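Local coordinates for putative transcriptional regulator (Clostridium difficile, PDB 3QI7), which is of unknown function but has a periplasmic-binding-protein-like fold and is probably a lipoprotein that binds a small ligand, perhaps a sugar, at residues Ala174-Met179 with Phe230-Tyr235; Gln210-Asp215 with Asp237-Thr242; Glu214-Gln219 with Leu245-Ile250. All coordinates share one frame; numbering follows the deposited sequence.

Following the chain from its N terminus, helix 171-186 supplies the first half of contact 1, whose partner lies 51 residues further on, where strand 228-231 turns into helix 234-247. Helix 203-223 falls within that loop and starts contacts 2 and 3, which close shorter loops, 22 and 26 residues apart at their closest ends, both running through strand 228-231. Both therefore cross contact 1. They share E214 and D215, their centres about 8 Å apart, and meet through I240 and Y249. Contact 1 ties helix 171-186 to an outer strand of the parallel sheet 191-196, 159-164, 228-231; contacts 2 and 3 pair helix 203-223 with helix 234-247 and the turn after it.

Contact 1 (Ala174-Met179 with Phe230-Tyr235); sequences AKRLEM and FGVNEY
The guanidinium group of R176 meets the aromatic ring of F230, with R176 CZ 3.7 Å from F230 CZ. The two planes stand 88° apart: the ring points its edge at the arginine, and F230 CZ lies over the centre of one guanidinium face, so this is a perpendicular contact in which the ring face takes no part. R176 NH2 also packs obliquely against the isopropyl group of V232, 3.7 Å from its CG1. R176 NH2 donates as well to a water 2.6 Å away, which lies at the guanidinium edge and in its plane. That water in turn donates to V232 O at 2.6 Å, linking the arginine to the backbone where strand 228-231 gives way to the next helix. This is the C-terminal end of a strand of the three-stranded parallel sheet in an alpha/beta domain of the periplasmic-binding-protein-like fold, with helix 171-186 packed beside it. R176 leaves its helix with CG anti to the backbone N (chi1 -169°) and bends at chi3, which brings the planar end across to F230 and V232. Further out, R143 on helix 140-153 touches the F230 ring, and its NH1 lies close to R176 NH1, so two like charges are near each other. F230 is held in the sheet by backbone hydrogen bonds with I160 and Y162, while N233 caps the following helix through OD1 to the backbone N of M236.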
loop_
_atom_site.group_PDB
_atom_site.type_symbol
_atom_site.label_atom_id
_atom_site.label_comp_id
_atom_site.label_asym_id
_atom_site.label_seq_id
_atom_site.Cartn_x
_atom_site.Cartn_y
_atom_site.Cartn_z
ATOM N N ALA A 174 0.220 -5.521 -15.642
ATOM C CA ALA A 174 1.027 -6.042 -16.756
ATOM C C ALA A 174 2.497 -6.114 -16.380
ATOM O O ALA A 174 3.145 -7.142 -16.538
ATOM C CB ALA A 174 0.838 -5.133 -18.014
ATOM N N LYS A 175 2.995 -5.010 -15.843
ATOM C CA LYS A 175 4.398 -4.849 -15.488
ATOM C C LYS A 175 4.799 -5.836 -14.364
ATOM O O LYS A 175 5.860 -6.447 -14.418
ATOM C CB LYS A 175 4.594 -3.393 -15.046
ATOM C CG LYS A 175 5.974 -2.934 -14.736
ATOM C CD LYS A 175 6.067 -1.417 -14.979
ATOM N N ARG A 176 3.965 -5.945 -13.332
ATOM C CA ARG A 176 4.190 -6.939 -12.292
ATOM C C ARG A 176 4.190 -8.361 -12.844
ATOM O O ARG A 176 5.082 -9.174 -12.534
ATOM C CB ARG A 176 3.108 -6.853 -11.255
ATOM C CG ARG A 176 3.415 -7.674 -10.031
ATOM C CD ARG A 176 2.287 -7.556 -9.013
ATOM N NE ARG A 176 0.962 -7.775 -9.583
ATOM C CZ ARG A 176 -0.176 -7.344 -9.027
ATOM N NH1 ARG A 176 -0.162 -6.671 -7.889
ATOM N NH2 ARG A 176 -1.344 -7.596 -9.597
ATOM N N LEU A 177 3.198 -8.674 -13.663
ATOM C CA LEU A 177 3.183 -9.971 -14.344
ATOM C C LEU A 177 4.478 -10.293 -15.081
ATOM O O LEU A 177 5.029 -11.385 -14.921
ATOM C CB LEU A 177 1.988 -10.043 -15.299
ATOM C CG LEU A 177 1.934 -11.233 -16.271
ATOM C CD1 LEU A 177 1.955 -12.532 -15.547
ATOM C CD2 LEU A 177 0.663 -11.139 -17.139
ATOM N N GLU A 178 4.946 -9.348 -15.909
ATOM C CA GLU A 178 6.185 -9.497 -16.669
ATOM C C GLU A 178 7.405 -9.793 -15.765
ATOM O O GLU A 178 8.232 -10.665 -16.081
ATOM C CB GLU A 178 6.436 -8.252 -17.566
ATOM C CG GLU A 178 7.860 -8.086 -18.161
ATOM C CD GLU A 178 8.000 -6.891 -19.151
ATOM O OE1 GLU A 178 7.697 -5.739 -18.769
ATOM O OE2 GLU A 178 8.418 -7.102 -20.319
HETATM N N MSE A 179 7.532 -9.059 -14.670
HETATM C CA MSE A 179 8.624 -9.281 -13.762
HETATM C C MSE A 179 8.436 -10.565 -12.938
HETATM O O MSE A 179 9.423 -11.224 -12.645
HETATM C CB MSE A 179 8.877 -8.061 -12.865
HETATM C CG MSE A 179 10.134 -8.197 -12.044
HETATM SE SE MSE A 179 11.749 -8.482 -13.140
HETATM C CE MSE A 179 11.809 -6.731 -13.992
ATOM N N PHE A 230 -1.783 -16.925 -7.035
ATOM C CA PHE A 230 -1.873 -15.483 -6.921
ATOM C C PHE A 230 -2.925 -14.924 -7.838
ATOM O O PHE A 230 -2.963 -15.293 -9.014
ATOM C CB PHE A 230 -0.538 -14.885 -7.327
ATOM C CG PHE A 230 -0.503 -13.376 -7.301
ATOM C CD1 PHE A 230 -0.470 -12.691 -6.091
ATOM C CD2 PHE A 230 -0.458 -12.648 -8.474
ATOM C CE1 PHE A 230 -0.381 -11.304 -6.044
ATOM C CE2 PHE A 230 -0.412 -11.256 -8.431
ATOM C CZ PHE A 230 -0.376 -10.585 -7.212
ATOM N N GLY A 231 -3.715 -13.981 -7.320
ATOM C CA GLY A 231 -4.700 -13.236 -8.124
ATOM C C GLY A 231 -4.528 -11.733 -7.976
ATOM O O GLY A 231 -3.730 -11.244 -7.134
ATOM N N VAL A 232 -5.291 -10.986 -8.772
ATOM C CA VAL A 232 -4.983 -9.572 -8.986
ATOM C C VAL A 232 -5.996 -8.599 -8.406
ATOM O O VAL A 232 -5.803 -7.392 -8.525
ATOM C CB VAL A 232 -4.670 -9.267 -10.481
ATOM C CG1 VAL A 232 -3.555 -10.176 -11.018
ATOM C CG2 VAL A 232 -5.937 -9.364 -11.355
ATOM N N ASN A 233 -7.026 -9.118 -7.717
ATOM C CA ASN A 233 -7.982 -8.281 -6.979
ATOM C C ASN A 233 -8.558 -9.025 -5.750
ATOM O O ASN A 233 -8.342 -10.244 -5.563
ATOM C CB ASN A 233 -9.113 -7.768 -7.903
ATOM C CG ASN A 233 -9.829 -8.900 -8.634
ATOM O OD1 ASN A 233 -10.341 -9.836 -8.001
ATOM N ND2 ASN A 233 -9.842 -8.843 -9.976
ATOM N N GLU A 234 -9.284 -8.281 -4.928
ATOM C CA GLU A 234 -9.715 -8.785 -3.642
ATOM C C GLU A 234 -10.723 -9.908 -3.831
ATOM O O GLU A 234 -10.810 -10.813 -2.999
ATOM C CB GLU A 234 -10.352 -7.670 -2.818
ATOM C CG GLU A 234 -9.400 -6.578 -2.391
ATOM C CD GLU A 234 -10.105 -5.446 -1.637
ATOM O OE1 GLU A 234 -11.362 -5.413 -1.620
ATOM O OE2 GLU A 234 -9.393 -4.610 -1.043
ATOM N N TYR A 235 -11.504 -9.835 -4.904
ATOM C CA TYR A 235 -12.515 -10.872 -5.170
ATOM C C TYR A 235 -11.795 -12.208 -5.457
ATOM O O TYR A 235 -12.150 -13.245 -4.893
ATOM C CB TYR A 235 -13.448 -10.477 -6.324
ATOM C CG TYR A 235 -14.584 -11.468 -6.517
ATOM C CD1 TYR A 235 -15.743 -11.384 -5.751
ATOM C CD2 TYR A 235 -14.471 -12.513 -7.413
ATOM C CE1 TYR A 235 -16.780 -12.317 -5.892
ATOM C CE2 TYR A 235 -15.498 -13.449 -7.557
ATOM C CZ TYR A 235 -16.647 -13.342 -6.791
ATOM O OH TYR A 235 -17.654 -14.270 -6.947
HETATM O O HOH W 1 -3.431 -6.305 -8.598
#

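Contact 2 (Gln210-Asp215 with Asp237-Thr242); sequences QFLNED and DEVILT
V239 directs its CG1 methyl into the angle between L212 and N213, two consecutive residues of the facing helix. From L212 the approach is made by CB, 3.8 Å from V239 CG1, and by the CD1 methyl at 4.0 Å from the same V239 CG1; the leucine and valine side chains cross obliquely. CG1 of V239 lies anti to the backbone N (chi1 169°), which carries this methyl toward the other helix. N213 comes in along a different line. Its CB starts off to one side, but the amide end turns inward and sets OD1 3.6 Å from V239 CG1, a van der Waals contact between the amide oxygen and the methyl. N213 OD1 accepts a hydrogen bond from a water 2.8 Å away, which also donates to V239 O at 2.8 Å. A single water thus bridges the two helices beside the aliphatic contact, joining a side-chain amide to a main-chain carbonyl. The backbones come closest at L212 and V239, whose CA atoms are 7.3 Å apart. I240 packing on I216 extends the contact between helices 203-223 and 234-247, L212 on T196 places helix 203-223 against strand 191-196, and helix 263-267 meets E238, L241 and T242.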
loop_
_atom_site.group_PDB
_atom_site.type_symbol
_atom_site.label_atom_id
_atom_site.label_comp_id
_atom_site.label_asym_id
_atom_site.label_seq_id
_atom_site.Cartn_x
_atom_site.Cartn_y
_atom_site.Cartn_z
ATOM N N GLN A 210 -16.371 -19.656 -10.185
ATOM C CA GLN A 210 -16.434 -21.056 -10.663
ATOM C C GLN A 210 -15.206 -21.424 -11.481
ATOM O O GLN A 210 -14.662 -22.517 -11.348
ATOM C CB GLN A 210 -17.694 -21.343 -11.487
ATOM C CG GLN A 210 -18.958 -21.323 -10.647
ATOM C CD GLN A 210 -20.119 -22.104 -11.248
ATOM O OE1 GLN A 210 -21.265 -21.623 -11.268
ATOM N NE2 GLN A 210 -19.837 -23.326 -11.722
ATOM N N PHE A 211 -14.768 -20.496 -12.322
ATOM C CA PHE A 211 -13.592 -20.714 -13.142
ATOM C C PHE A 211 -12.362 -20.969 -12.245
ATOM O O PHE A 211 -11.587 -21.949 -12.464
ATOM C CB PHE A 211 -13.351 -19.516 -14.070
ATOM C CG PHE A 211 -12.122 -19.664 -14.926
ATOM C CD1 PHE A 211 -10.880 -19.282 -14.445
ATOM C CD2 PHE A 211 -12.205 -20.220 -16.210
ATOM C CE1 PHE A 211 -9.745 -19.439 -15.220
ATOM C CE2 PHE A 211 -11.068 -20.375 -16.988
ATOM C CZ PHE A 211 -9.845 -20.003 -16.496
ATOM N N LEU A 212 -12.170 -20.087 -11.270
ATOM C CA LEU A 212 -11.018 -20.197 -10.372
ATOM C C LEU A 212 -11.032 -21.502 -9.590
ATOM O O LEU A 212 -10.016 -22.214 -9.559
ATOM C CB LEU A 212 -10.879 -19.008 -9.438
ATOM C CG LEU A 212 -10.410 -17.683 -10.027
ATOM C CD1 LEU A 212 -10.705 -16.580 -9.001
ATOM C CD2 LEU A 212 -8.919 -17.721 -10.405
ATOM N N ASN A 213 -12.173 -21.844 -9.004
ATOM C CA ASN A 213 -12.256 -23.068 -8.241
ATOM C C ASN A 213 -11.877 -24.295 -9.054
ATOM O O ASN A 213 -11.100 -25.151 -8.585
ATOM C CB ASN A 213 -13.621 -23.192 -7.557
ATOM C CG ASN A 213 -13.722 -22.279 -6.334
ATOM O OD1 ASN A 213 -12.758 -22.151 -5.576
ATOM N ND2 ASN A 213 -14.872 -21.640 -6.148
ATOM N N GLU A 214 -12.394 -24.378 -10.276
ATOM C CA GLU A 214 -12.095 -25.529 -11.118
ATOM C C GLU A 214 -10.643 -25.534 -11.574
ATOM O O GLU A 214 -10.008 -26.583 -11.554
ATOM C CB GLU A 214 -13.049 -25.612 -12.305
ATOM C CG GLU A 214 -14.475 -25.830 -11.872
ATOM C CD GLU A 214 -14.664 -27.109 -11.064
ATOM O OE1 GLU A 214 -14.155 -28.172 -11.494
ATOM O OE2 GLU A 214 -15.324 -27.039 -10.000
ATOM N N ASP A 215 -10.096 -24.373 -11.929
ATOM C CA ASP A 215 -8.712 -24.321 -12.424
ATOM C C ASP A 215 -7.678 -24.647 -11.317
ATOM O O ASP A 215 -6.732 -25.441 -11.525
ATOM C CB ASP A 215 -8.405 -22.985 -13.055
ATOM C CG ASP A 215 -7.161 -23.053 -13.932
ATOM O OD1 ASP A 215 -7.282 -23.587 -15.062
ATOM O OD2 ASP A 215 -6.076 -22.631 -13.469
ATOM N N ASP A 237 -8.738 -12.850 -4.435
ATOM C CA ASP A 237 -8.040 -13.181 -3.199
ATOM C C ASP A 237 -8.956 -14.018 -2.298
ATOM O O ASP A 237 -8.525 -14.997 -1.677
ATOM C CB ASP A 237 -7.630 -11.942 -2.396
ATOM C CG ASP A 237 -6.487 -11.163 -3.037
ATOM O OD1 ASP A 237 -5.649 -11.780 -3.746
ATOM O OD2 ASP A 237 -6.467 -9.939 -2.805
ATOM N N GLU A 238 -10.207 -13.617 -2.234
ATOM C CA GLU A 238 -11.183 -14.321 -1.406
ATOM C C GLU A 238 -11.381 -15.792 -1.824
ATOM O O GLU A 238 -11.342 -16.718 -0.984
ATOM C CB GLU A 238 -12.531 -13.566 -1.426
ATOM C CG GLU A 238 -13.496 -14.068 -0.302
ATOM C CD GLU A 238 -14.851 -13.327 -0.242
ATOM O OE1 GLU A 238 -15.488 -13.107 -1.308
ATOM O OE2 GLU A 238 -15.288 -12.971 0.885
ATOM N N VAL A 239 -11.611 -15.992 -3.121
ATOM C CA VAL A 239 -11.779 -17.337 -3.705
ATOM C C VAL A 239 -10.503 -18.162 -3.478
ATOM O O VAL A 239 -10.576 -19.318 -3.044
ATOM C CB VAL A 239 -12.078 -17.269 -5.226
ATOM C CG1 VAL A 239 -11.991 -18.659 -5.859
ATOM C CG2 VAL A 239 -13.437 -16.567 -5.491
ATOM N N ILE A 240 -9.336 -17.546 -3.719
ATOM C CA ILE A 240 -8.032 -18.227 -3.593
ATOM C C ILE A 240 -7.664 -18.641 -2.159
ATOM O O ILE A 240 -7.158 -19.746 -1.943
ATOM C CB ILE A 240 -6.894 -17.353 -4.193
ATOM C CG1 ILE A 240 -7.048 -17.310 -5.703
ATOM C CG2 ILE A 240 -5.480 -17.882 -3.838
ATOM C CD1 ILE A 240 -6.311 -16.179 -6.374
ATOM N N LEU A 241 -7.857 -17.730 -1.217
ATOM C CA LEU A 241 -7.588 -18.007 0.195
ATOM C C LEU A 241 -8.567 -19.056 0.751
ATOM O O LEU A 241 -8.169 -19.956 1.478
ATOM C CB LEU A 241 -7.658 -16.718 0.989
ATOM C CG LEU A 241 -6.431 -15.800 0.871
ATOM C CD1 LEU A 241 -6.701 -14.451 1.532
ATOM C CD2 LEU A 241 -5.157 -16.464 1.438
ATOM N N THR A 242 -9.843 -18.918 0.419
ATOM C CA THR A 242 -10.845 -19.904 0.808
ATOM C C THR A 242 -10.479 -21.307 0.326
ATOM O O THR A 242 -10.491 -22.251 1.108
ATOM C CB THR A 242 -12.225 -19.494 0.286
ATOM O OG1 THR A 242 -12.534 -18.185 0.787
ATOM C CG2 THR A 242 -13.327 -20.496 0.724
HETATM O O HOH W 2 -12.791 -20.984 -3.077
#

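Contact 3 (Glu214-Gln219 with Leu245-Ile250); sequences EDIEKQ and LELKYI
E217 and L247 mark the closest backbone approach, their CA atoms 8.0 Å apart, where a continuous stretch of helix 203-223 faces the last turn of helix 234-247. K248 takes a positive phi of 70° and ends that helix, and the chain then turns so that Y249 also faces I216. The CG2 methyl of I216 is the centre of the contact. It lies anti to the backbone N and meets the Y249 ring obliquely, with I216 CG2 a close 3.3 Å from Y249 CE2 and the two side chains crossing at about a right angle. On the same methyl, L247 CD1 packs at 4.1 Å from I216 CG2, and this leucine methyl also rests over the helix backbone, 4.1 Å from E217 CA. CD1 of I216 reaches the tyrosine hydroxyl, 3.7 Å from Y249 OH. That hydroxyl is hydrogen-bonded to I240 O, which helps to hold the ring against helix 234-247. Beside this apolar centre, E217 OE2 and E246 OE2 lie 5.2 Å apart, yet each residue forms a salt bridge with K243. The chemistry is therefore an aliphatic-aromatic centre bordered by a shared lysine, whose positive charge probably offsets the mutual repulsion of the two acids.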
loop_
_atom_site.group_PDB
_atom_site.type_symbol
_atom_site.label_atom_id
_atom_site.label_comp_id
_atom_site.label_asym_id
_atom_site.label_seq_id
_atom_site.Cartn_x
_atom_site.Cartn_y
_atom_site.Cartn_z
ATOM N N GLU A 214 -12.394 -24.378 -10.276
ATOM C CA GLU A 214 -12.095 -25.529 -11.118
ATOM C C GLU A 214 -10.643 -25.534 -11.574
ATOM O O GLU A 214 -10.008 -26.583 -11.554
ATOM C CB GLU A 214 -13.049 -25.612 -12.305
ATOM C CG GLU A 214 -14.475 -25.830 -11.872
ATOM C CD GLU A 214 -14.664 -27.109 -11.064
ATOM O OE1 GLU A 214 -14.155 -28.172 -11.494
ATOM O OE2 GLU A 214 -15.324 -27.039 -10.000
ATOM N N ASP A 215 -10.096 -24.373 -11.929
ATOM C CA ASP A 215 -8.712 -24.321 -12.424
ATOM C C ASP A 215 -7.678 -24.647 -11.317
ATOM O O ASP A 215 -6.732 -25.441 -11.525
ATOM C CB ASP A 215 -8.405 -22.985 -13.055
ATOM C CG ASP A 215 -7.161 -23.053 -13.932
ATOM O OD1 ASP A 215 -7.282 -23.587 -15.062
ATOM O OD2 ASP A 215 -6.076 -22.631 -13.469
ATOM N N ILE A 216 -7.893 -24.061 -10.143
ATOM C CA ILE A 216 -7.045 -24.331 -8.975
ATOM C C ILE A 216 -7.006 -25.815 -8.665
ATOM O O ILE A 216 -5.928 -26.378 -8.530
ATOM C CB ILE A 216 -7.478 -23.490 -7.745
ATOM C CG1 ILE A 216 -7.223 -21.998 -8.026
ATOM C CG2 ILE A 216 -6.722 -23.938 -6.474
ATOM C CD1 ILE A 216 -7.873 -21.064 -7.069
ATOM N N GLU A 217 -8.160 -26.470 -8.576
ATOM C CA GLU A 217 -8.151 -27.927 -8.443
ATOM C C GLU A 217 -7.248 -28.618 -9.480
ATOM O O GLU A 217 -6.483 -29.524 -9.155
ATOM C CB GLU A 217 -9.575 -28.492 -8.539
ATOM C CG GLU A 217 -10.421 -28.106 -7.338
ATOM C CD GLU A 217 -11.829 -28.653 -7.432
ATOM O OE1 GLU A 217 -12.002 -29.724 -8.060
ATOM O OE2 GLU A 217 -12.743 -28.006 -6.870
ATOM N N LYS A 218 -7.313 -28.148 -10.723
ATOM C CA LYS A 218 -6.509 -28.718 -11.805
ATOM C C LYS A 218 -5.023 -28.544 -11.592
ATOM O O LYS A 218 -4.228 -29.469 -11.858
ATOM C CB LYS A 218 -6.946 -28.148 -13.174
ATOM C CG LYS A 218 -8.322 -28.667 -13.585
ATOM C CD LYS A 218 -8.595 -28.544 -15.083
ATOM C CE LYS A 218 -8.941 -27.122 -15.505
ATOM N NZ LYS A 218 -9.607 -27.145 -16.841
ATOM N N GLN A 219 -4.645 -27.358 -11.113
ATOM C CA GLN A 219 -3.248 -27.024 -10.927
ATOM C C GLN A 219 -2.637 -27.839 -9.783
ATOM O O GLN A 219 -1.482 -28.273 -9.880
ATOM C CB GLN A 219 -3.056 -25.512 -10.712
ATOM C CG GLN A 219 -3.619 -24.606 -11.847
ATOM C CD GLN A 219 -2.969 -24.797 -13.200
ATOM O OE1 GLN A 219 -1.937 -25.455 -13.319
ATOM N NE2 GLN A 219 -3.568 -24.192 -14.238
ATOM N N LEU A 245 -7.499 -23.130 2.158
ATOM C CA LEU A 245 -7.824 -23.815 3.418
ATOM C C LEU A 245 -8.162 -25.295 3.184
ATOM O O LEU A 245 -7.869 -26.147 4.021
ATOM C CB LEU A 245 -8.964 -23.095 4.178
ATOM C CG LEU A 245 -8.621 -21.681 4.689
ATOM C CD1 LEU A 245 -9.733 -21.128 5.582
ATOM C CD2 LEU A 245 -7.264 -21.592 5.441
ATOM N N GLU A 246 -8.755 -25.587 2.032
ATOM C CA GLU A 246 -9.149 -26.945 1.654
ATOM C C GLU A 246 -7.988 -27.741 1.047
ATOM O O GLU A 246 -7.734 -28.877 1.438
ATOM C CB GLU A 246 -10.321 -26.863 0.658
ATOM C CG GLU A 246 -10.940 -28.202 0.214
ATOM C CD GLU A 246 -11.628 -28.100 -1.155
ATOM O OE1 GLU A 246 -12.261 -27.056 -1.422
ATOM O OE2 GLU A 246 -11.507 -29.042 -1.963
ATOM N N LEU A 247 -7.266 -27.149 0.106
ATOM C CA LEU A 247 -6.235 -27.888 -0.668
ATOM C C LEU A 247 -4.802 -27.708 -0.127
ATOM O O LEU A 247 -3.880 -28.450 -0.513
ATOM C CB LEU A 247 -6.292 -27.478 -2.151
ATOM C CG LEU A 247 -7.517 -27.881 -2.986
ATOM C CD1 LEU A 247 -7.352 -27.422 -4.452
ATOM C CD2 LEU A 247 -7.772 -29.386 -2.940
ATOM N N LYS A 248 -4.618 -26.694 0.714
ATOM C CA LYS A 248 -3.446 -26.510 1.559
ATOM C C LYS A 248 -2.224 -26.145 0.753
ATOM O O LYS A 248 -1.112 -26.581 1.029
ATOM C CB LYS A 248 -3.193 -27.714 2.455
ATOM C CG LYS A 248 -4.406 -28.124 3.286
ATOM C CD LYS A 248 -4.087 -28.071 4.760
ATOM C CE LYS A 248 -5.111 -28.840 5.588
ATOM N NZ LYS A 248 -6.302 -27.998 5.844
ATOM N N TYR A 249 -2.458 -25.293 -0.236
ATOM C CA TYR A 249 -1.394 -24.792 -1.071
ATOM C C TYR A 249 -0.822 -23.525 -0.456
ATOM O O TYR A 249 -1.104 -23.229 0.709
ATOM C CB TYR A 249 -1.879 -24.612 -2.534
ATOM C CG TYR A 249 -3.147 -23.818 -2.766
ATOM C CD1 TYR A 249 -3.162 -22.436 -2.687
ATOM C CD2 TYR A 249 -4.326 -24.460 -3.131
ATOM C CE1 TYR A 249 -4.331 -21.691 -2.971
ATOM C CE2 TYR A 249 -5.499 -23.738 -3.387
ATOM C CZ TYR A 249 -5.506 -22.374 -3.304
ATOM O OH TYR A 249 -6.675 -21.705 -3.576
ATOM N N ILE A 250 0.010 -22.815 -1.203
ATOM C CA ILE A 250 0.641 -21.596 -0.713
ATOM C C ILE A 250 -0.005 -20.341 -1.315
ATOM O O ILE A 250 -0.320 -20.303 -2.511
ATOM C CB ILE A 250 2.162 -21.571 -1.043
ATOM C CG1 ILE A 250 2.889 -22.754 -0.405
ATOM C CG2 ILE A 250 2.804 -20.297 -0.596
ATOM C CD1 ILE A 250 4.119 -23.223 -1.232
#